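Local atomic coordinates of hyaluronidase (PDB entry 4UFQ), a protein that probably degrades hyaluronan as a secreted bacterial hyaluronidase, its elongated, strand-rich chains assembling in threes. Residues 119-133 with 136-150. Numbering follows the deposited sequence.
Sequences TKGNLIALRNNTGLD and VVKGTGRIGVGIDRA. With SO4 (sulfate ion), chain Q.
Arg149 lays its guanidinium over the aliphatic stem of Arg127, with CB of Arg127 3.6 Å above the centre of that plane. The two guanidinium planes are only 5° apart but slide past one another, so each charge lies against the other's methylenes. A turn at chi3 (-61°) swings the head of Arg149 back to the 129-132 turn, where NE donates to Leu132 O (2.9 Å) from above the carbonyl plane and NH2 reaches Asn129 O weakly. Arginine suits this place because its several N-H groups can serve a bend in the chain while its flat face still packs. Gly131, with its positive phi, fits the type II turn from Asn129 to Leu132.

Arg127 runs out extended and grips Asp133 side-on, NE to OD1 at 2.7 Å and NH2 to OD2; Ala150 N adds a nearly straight bond to OD2. The carboxylate thus links Arg127 to the backbone at Ala150. Strands 124-127, 132-137 and 143-145 form an antiparallel meander, consistent with the kinship of this HylP-family protein to phage-fibre proteins, and residues 124-127 continue the sheet into a parallel strand of the second subunit. A classic beta bulge sets Leu123 and Ile124 together opposite Val137: Leu123 N bonds to Val137 O, and CG2 of Ile124 meets CG2 of Val137 at 3.5 Å. In a G1 bulge opposite Asp133, Gly146 supplies the positive phi (76°) that favours glycine, beside Ile147.

Lys138, curled at chi2 and chi3, lies alongside Asn122 and gives NZ to a lone pair of OD1 in the carbonyl plane (2.7 Å). The amide's ND2 instead holds O3 of a sulfate, probably from the crystallisation liquor, which also accepts from Arg127 NH2 (2.7 Å).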
loop_
_atom_site.group_PDB
_atom_site.type_symbol
_atom_site.label_atom_id
_atom_site.label_comp_id
_atom_site.label_asym_id
_atom_site.label_seq_id
_atom_site.Cartn_x
_atom_site.Cartn_y
_atom_site.Cartn_z
ATOM N N THR B 119 8.100 14.444 0.261
ATOM C CA THR B 119 9.201 13.753 -0.373
ATOM C C THR B 119 9.124 13.957 -1.878
ATOM O O THR B 119 8.053 14.220 -2.441
ATOM C CB THR B 119 9.192 12.242 -0.101
ATOM O OG1 THR B 119 10.344 11.656 -0.723
ATOM C CG2 THR B 119 7.935 11.558 -0.636
ATOM N N LYS B 120 10.265 13.812 -2.537
ATOM C CA LYS B 120 10.299 13.865 -3.988
ATOM C C LYS B 120 10.160 12.468 -4.600
ATOM O O LYS B 120 9.967 12.336 -5.806
ATOM C CB LYS B 120 11.570 14.577 -4.462
ATOM C CG LYS B 120 11.574 16.054 -4.080
ATOM C CD LYS B 120 12.911 16.727 -4.333
ATOM C CE LYS B 120 12.852 18.209 -3.977
ATOM N NZ LYS B 120 12.400 18.442 -2.571
ATOM N N GLY B 121 10.222 11.432 -3.766
ATOM C CA GLY B 121 10.055 10.064 -4.244
ATOM C C GLY B 121 8.627 9.545 -4.370
ATOM O O GLY B 121 7.674 10.166 -3.894
ATOM N N ASN B 122 8.478 8.384 -5.007
ATOM C CA ASN B 122 7.167 7.767 -5.188
ATOM C C ASN B 122 6.555 7.446 -3.841
ATOM O O ASN B 122 7.262 6.968 -2.943
ATOM C CB ASN B 122 7.266 6.455 -5.967
ATOM C CG ASN B 122 7.802 6.632 -7.356
ATOM O OD1 ASN B 122 7.402 7.552 -8.080
ATOM N ND2 ASN B 122 8.719 5.754 -7.746
ATOM N N LEU B 123 5.267 7.703 -3.680
ATOM C CA LEU B 123 4.581 7.332 -2.455
ATOM C C LEU B 123 4.303 5.828 -2.432
ATOM O O LEU B 123 4.456 5.170 -1.391
ATOM C CB LEU B 123 3.280 8.136 -2.313
ATOM C CG LEU B 123 3.465 9.644 -2.502
ATOM C CD1 LEU B 123 2.133 10.362 -2.200
ATOM C CD2 LEU B 123 4.582 10.170 -1.629
ATOM N N ILE B 124 3.920 5.277 -3.579
ATOM C CA ILE B 124 3.773 3.833 -3.745
ATOM C C ILE B 124 4.137 3.506 -5.186
ATOM O O ILE B 124 3.823 4.270 -6.101
ATOM C CB ILE B 124 2.349 3.332 -3.359
ATOM C CG1 ILE B 124 2.290 1.807 -3.398
ATOM C CG2 ILE B 124 1.290 3.991 -4.254
ATOM C CD1 ILE B 124 1.039 1.230 -2.741
ATOM N N ALA B 125 4.828 2.386 -5.388
ATOM C CA ALA B 125 5.168 1.918 -6.723
ATOM C C ALA B 125 5.029 0.413 -6.757
ATOM O O ALA B 125 5.763 -0.293 -6.041
ATOM C CB ALA B 125 6.582 2.305 -7.078
ATOM N N LEU B 126 4.096 -0.066 -7.567
ATOM C CA LEU B 126 3.850 -1.487 -7.762
ATOM C C LEU B 126 4.372 -1.875 -9.133
ATOM O O LEU B 126 3.806 -1.447 -10.151
ATOM C CB LEU B 126 2.353 -1.836 -7.591
ATOM C CG LEU B 126 1.687 -1.259 -6.338
ATOM C CD1 LEU B 126 0.247 -1.716 -6.274
ATOM C CD2 LEU B 126 2.463 -1.667 -5.060
ATOM N N ARG B 127 5.464 -2.640 -9.156
ATOM C CA ARG B 127 6.238 -2.901 -10.363
ATOM C C ARG B 127 6.428 -4.388 -10.584
ATOM O O ARG B 127 7.482 -4.965 -10.272
ATOM C CB ARG B 127 7.589 -2.171 -10.289
ATOM C CG ARG B 127 7.450 -0.669 -10.430
ATOM C CD ARG B 127 8.739 0.127 -10.178
ATOM N NE ARG B 127 8.509 1.517 -10.595
ATOM C CZ ARG B 127 9.402 2.500 -10.549
ATOM N NH1 ARG B 127 10.625 2.275 -10.100
ATOM N NH2 ARG B 127 9.062 3.722 -10.956
ATOM N N ASN B 128 5.403 -5.006 -11.151
ATOM C CA ASN B 128 5.392 -6.442 -11.374
ATOM C C ASN B 128 5.790 -6.801 -12.799
ATOM O O ASN B 128 6.577 -7.732 -13.024
ATOM C CB ASN B 128 3.987 -6.962 -11.077
ATOM C CG ASN B 128 3.944 -8.457 -10.924
ATOM O OD1 ASN B 128 4.838 -9.048 -10.334
ATOM N ND2 ASN B 128 2.918 -9.087 -11.485
ATOM N N ASN B 129 5.243 -6.055 -13.758
ATOM C CA ASN B 129 5.437 -6.360 -15.172
ATOM C C ASN B 129 6.577 -5.568 -15.810
ATOM O O ASN B 129 6.671 -4.349 -15.642
ATOM C CB ASN B 129 4.115 -6.153 -15.907
ATOM C CG ASN B 129 3.070 -7.146 -15.456
ATOM O OD1 ASN B 129 3.208 -8.349 -15.699
ATOM N ND2 ASN B 129 2.051 -6.667 -14.755
ATOM N N THR B 130 7.449 -6.282 -16.522
ATOM C CA THR B 130 8.673 -5.691 -17.064
ATOM C C THR B 130 8.355 -4.456 -17.911
ATOM O O THR B 130 7.433 -4.465 -18.743
ATOM C CB THR B 130 9.459 -6.713 -17.902
ATOM O OG1 THR B 130 9.769 -7.851 -17.089
ATOM C CG2 THR B 130 10.758 -6.113 -18.433
ATOM N N GLY B 131 9.092 -3.376 -17.666
ATOM C CA GLY B 131 8.939 -2.162 -18.449
ATOM C C GLY B 131 7.794 -1.251 -18.027
ATOM O O GLY B 131 7.653 -0.158 -18.568
ATOM N N LEU B 132 7.000 -1.676 -17.044
ATOM C CA LEU B 132 5.798 -0.929 -16.659
ATOM C C LEU B 132 5.808 -0.493 -15.202
ATOM O O LEU B 132 6.422 -1.129 -14.342
ATOM C CB LEU B 132 4.531 -1.773 -16.903
ATOM C CG LEU B 132 4.306 -2.251 -18.344
ATOM C CD1 LEU B 132 3.036 -3.087 -18.450
ATOM C CD2 LEU B 132 4.246 -1.063 -19.306
ATOM N N ASP B 133 5.108 0.604 -14.943
ATOM C CA ASP B 133 4.608 0.932 -13.614
ATOM C C ASP B 133 3.151 0.496 -13.574
ATOM O O ASP B 133 2.273 1.173 -14.124
ATOM C CB ASP B 133 4.692 2.437 -13.338
ATOM C CG ASP B 133 5.827 2.799 -12.420
ATOM O OD1 ASP B 133 5.992 2.122 -11.385
ATOM O OD2 ASP B 133 6.547 3.767 -12.730
ATOM N N VAL B 136 1.447 3.497 -9.759
ATOM C CA VAL B 136 2.415 4.372 -9.109
ATOM C C VAL B 136 1.747 5.689 -8.739
ATOM O O VAL B 136 0.934 6.234 -9.502
ATOM C CB VAL B 136 3.657 4.598 -9.990
ATOM C CG1 VAL B 136 3.307 5.342 -11.283
ATOM C CG2 VAL B 136 4.760 5.333 -9.236
ATOM N N VAL B 137 2.051 6.165 -7.539
ATOM C CA VAL B 137 1.668 7.490 -7.090
ATOM C C VAL B 137 2.967 8.231 -6.867
ATOM O O VAL B 137 3.755 7.869 -5.986
ATOM C CB VAL B 137 0.780 7.465 -5.818
ATOM C CG1 VAL B 137 0.331 8.880 -5.454
ATOM C CG2 VAL B 137 -0.434 6.571 -5.970
ATOM N N LYS B 138 3.236 9.226 -7.701
ATOM C CA LYS B 138 4.444 10.025 -7.584
ATOM C C LYS B 138 4.401 10.943 -6.371
ATOM O O LYS B 138 3.337 11.215 -5.816
ATOM C CB LYS B 138 4.625 10.872 -8.858
ATOM C CG LYS B 138 4.448 10.117 -10.211
ATOM C CD LYS B 138 5.423 8.981 -10.442
ATOM C CE LYS B 138 6.842 9.419 -10.706
ATOM N NZ LYS B 138 7.759 8.225 -10.676
ATOM N N GLY B 139 5.560 11.445 -5.974
ATOM C CA GLY B 139 5.638 12.467 -4.941
ATOM C C GLY B 139 4.738 13.678 -5.211
ATOM O O GLY B 139 4.234 14.306 -4.286
ATOM N N THR B 140 4.564 14.042 -6.478
ATOM C CA THR B 140 3.663 15.130 -6.869
ATOM C C THR B 140 2.186 14.810 -6.656
ATOM O O THR B 140 1.335 15.708 -6.686
ATOM C CB THR B 140 3.798 15.411 -8.372
ATOM O OG1 THR B 140 3.545 14.187 -9.079
ATOM C CG2 THR B 140 5.192 15.943 -8.709
ATOM N N GLY B 141 1.877 13.534 -6.456
ATOM C CA GLY B 141 0.508 13.084 -6.352
ATOM C C GLY B 141 -0.040 12.530 -7.657
ATOM O O GLY B 141 -1.108 11.921 -7.658
ATOM N N ARG B 142 0.671 12.718 -8.770
ATOM C CA ARG B 142 0.151 12.174 -10.038
ATOM C C ARG B 142 0.209 10.642 -10.012
ATOM O O ARG B 142 1.118 10.043 -9.413
ATOM C CB ARG B 142 0.910 12.713 -11.253
ATOM C CG ARG B 142 0.790 14.214 -11.467
ATOM C CD ARG B 142 1.308 14.610 -12.819
ATOM N NE ARG B 142 1.357 16.056 -12.970
ATOM C CZ ARG B 142 1.872 16.661 -14.021
ATOM N NH1 ARG B 142 2.287 15.934 -15.051
ATOM N NH2 ARG B 142 1.906 17.992 -14.065
ATOM N N ILE B 143 -0.765 10.019 -10.661
ATOM C CA ILE B 143 -0.913 8.579 -10.675
ATOM C C ILE B 143 -0.741 8.024 -12.070
ATOM O O ILE B 143 -1.320 8.570 -13.033
ATOM C CB ILE B 143 -2.281 8.161 -10.113
ATOM C CG1 ILE B 143 -2.404 8.689 -8.678
ATOM C CG2 ILE B 143 -2.459 6.648 -10.196
ATOM C CD1 ILE B 143 -3.573 8.131 -7.902
ATOM N N GLY B 144 0.083 6.984 -12.193
ATOM C CA GLY B 144 0.218 6.232 -13.428
ATOM C C GLY B 144 -0.309 4.821 -13.272
ATOM O O GLY B 144 -0.076 4.157 -12.240
ATOM N N VAL B 145 -1.022 4.358 -14.304
ATOM C CA VAL B 145 -1.595 3.013 -14.359
ATOM C C VAL B 145 -1.177 2.390 -15.696
ATOM O O VAL B 145 -1.743 2.729 -16.739
ATOM C CB VAL B 145 -3.135 2.998 -14.193
ATOM C CG1 VAL B 145 -3.659 1.567 -14.224
ATOM C CG2 VAL B 145 -3.594 3.704 -12.912
ATOM N N GLY B 146 -0.188 1.508 -15.692
ATOM C CA GLY B 146 0.309 0.929 -16.928
ATOM C C GLY B 146 1.196 1.844 -17.752
ATOM O O GLY B 146 1.436 1.572 -18.933
ATOM N N ILE B 147 1.697 2.923 -17.160
ATOM C CA ILE B 147 2.626 3.791 -17.868
ATOM C C ILE B 147 3.995 3.119 -17.928
ATOM O O ILE B 147 4.273 2.153 -17.199
ATOM C CB ILE B 147 2.730 5.208 -17.206
ATOM C CG1 ILE B 147 3.262 5.098 -15.765
ATOM C CG2 ILE B 147 1.378 5.910 -17.254
ATOM C CD1 ILE B 147 3.565 6.448 -15.135
ATOM N N ASP B 148 4.858 3.617 -18.800
ATOM C CA ASP B 148 6.213 3.111 -18.882
ATOM C C ASP B 148 6.893 3.329 -17.532
ATOM O O ASP B 148 6.688 4.366 -16.888
ATOM C CB ASP B 148 6.988 3.831 -19.988
ATOM C CG ASP B 148 6.466 3.522 -21.386
ATOM O OD1 ASP B 148 5.770 2.506 -21.575
ATOM O OD2 ASP B 148 6.786 4.298 -22.306
ATOM N N ARG B 149 7.689 2.358 -17.098
ATOM C CA ARG B 149 8.279 2.425 -15.764
ATOM C C ARG B 149 9.108 3.694 -15.612
ATOM O O ARG B 149 9.936 4.025 -16.469
ATOM C CB ARG B 149 9.142 1.194 -15.465
ATOM C CG ARG B 149 9.620 1.149 -14.014
ATOM C CD ARG B 149 10.214 -0.193 -13.660
ATOM N NE ARG B 149 9.243 -1.277 -13.802
ATOM C CZ ARG B 149 9.472 -2.530 -13.433
ATOM N NH1 ARG B 149 10.636 -2.842 -12.886
ATOM N NH2 ARG B 149 8.543 -3.464 -13.602
ATOM N N ALA B 150 8.850 4.396 -14.517
ATOM C CA ALA B 150 9.572 5.607 -14.103
ATOM C C ALA B 150 9.220 6.848 -14.921
ATOM O O ALA B 150 9.774 7.926 -14.696
ATOM C CB ALA B 150 11.101 5.383 -14.067
HETATM S S SO4 Q . 11.563 6.147 -10.109
HETATM O O1 SO4 Q . 11.924 6.261 -8.693
HETATM O O2 SO4 Q . 12.217 7.215 -10.874
HETATM O O3 SO4 Q . 10.108 6.177 -10.294
HETATM O O4 SO4 Q . 12.075 4.874 -10.618
HETATM O O HOH W 1 8.108 10.908 -7.350
HETATM O O HOH W 2 6.674 6.562 -12.684
#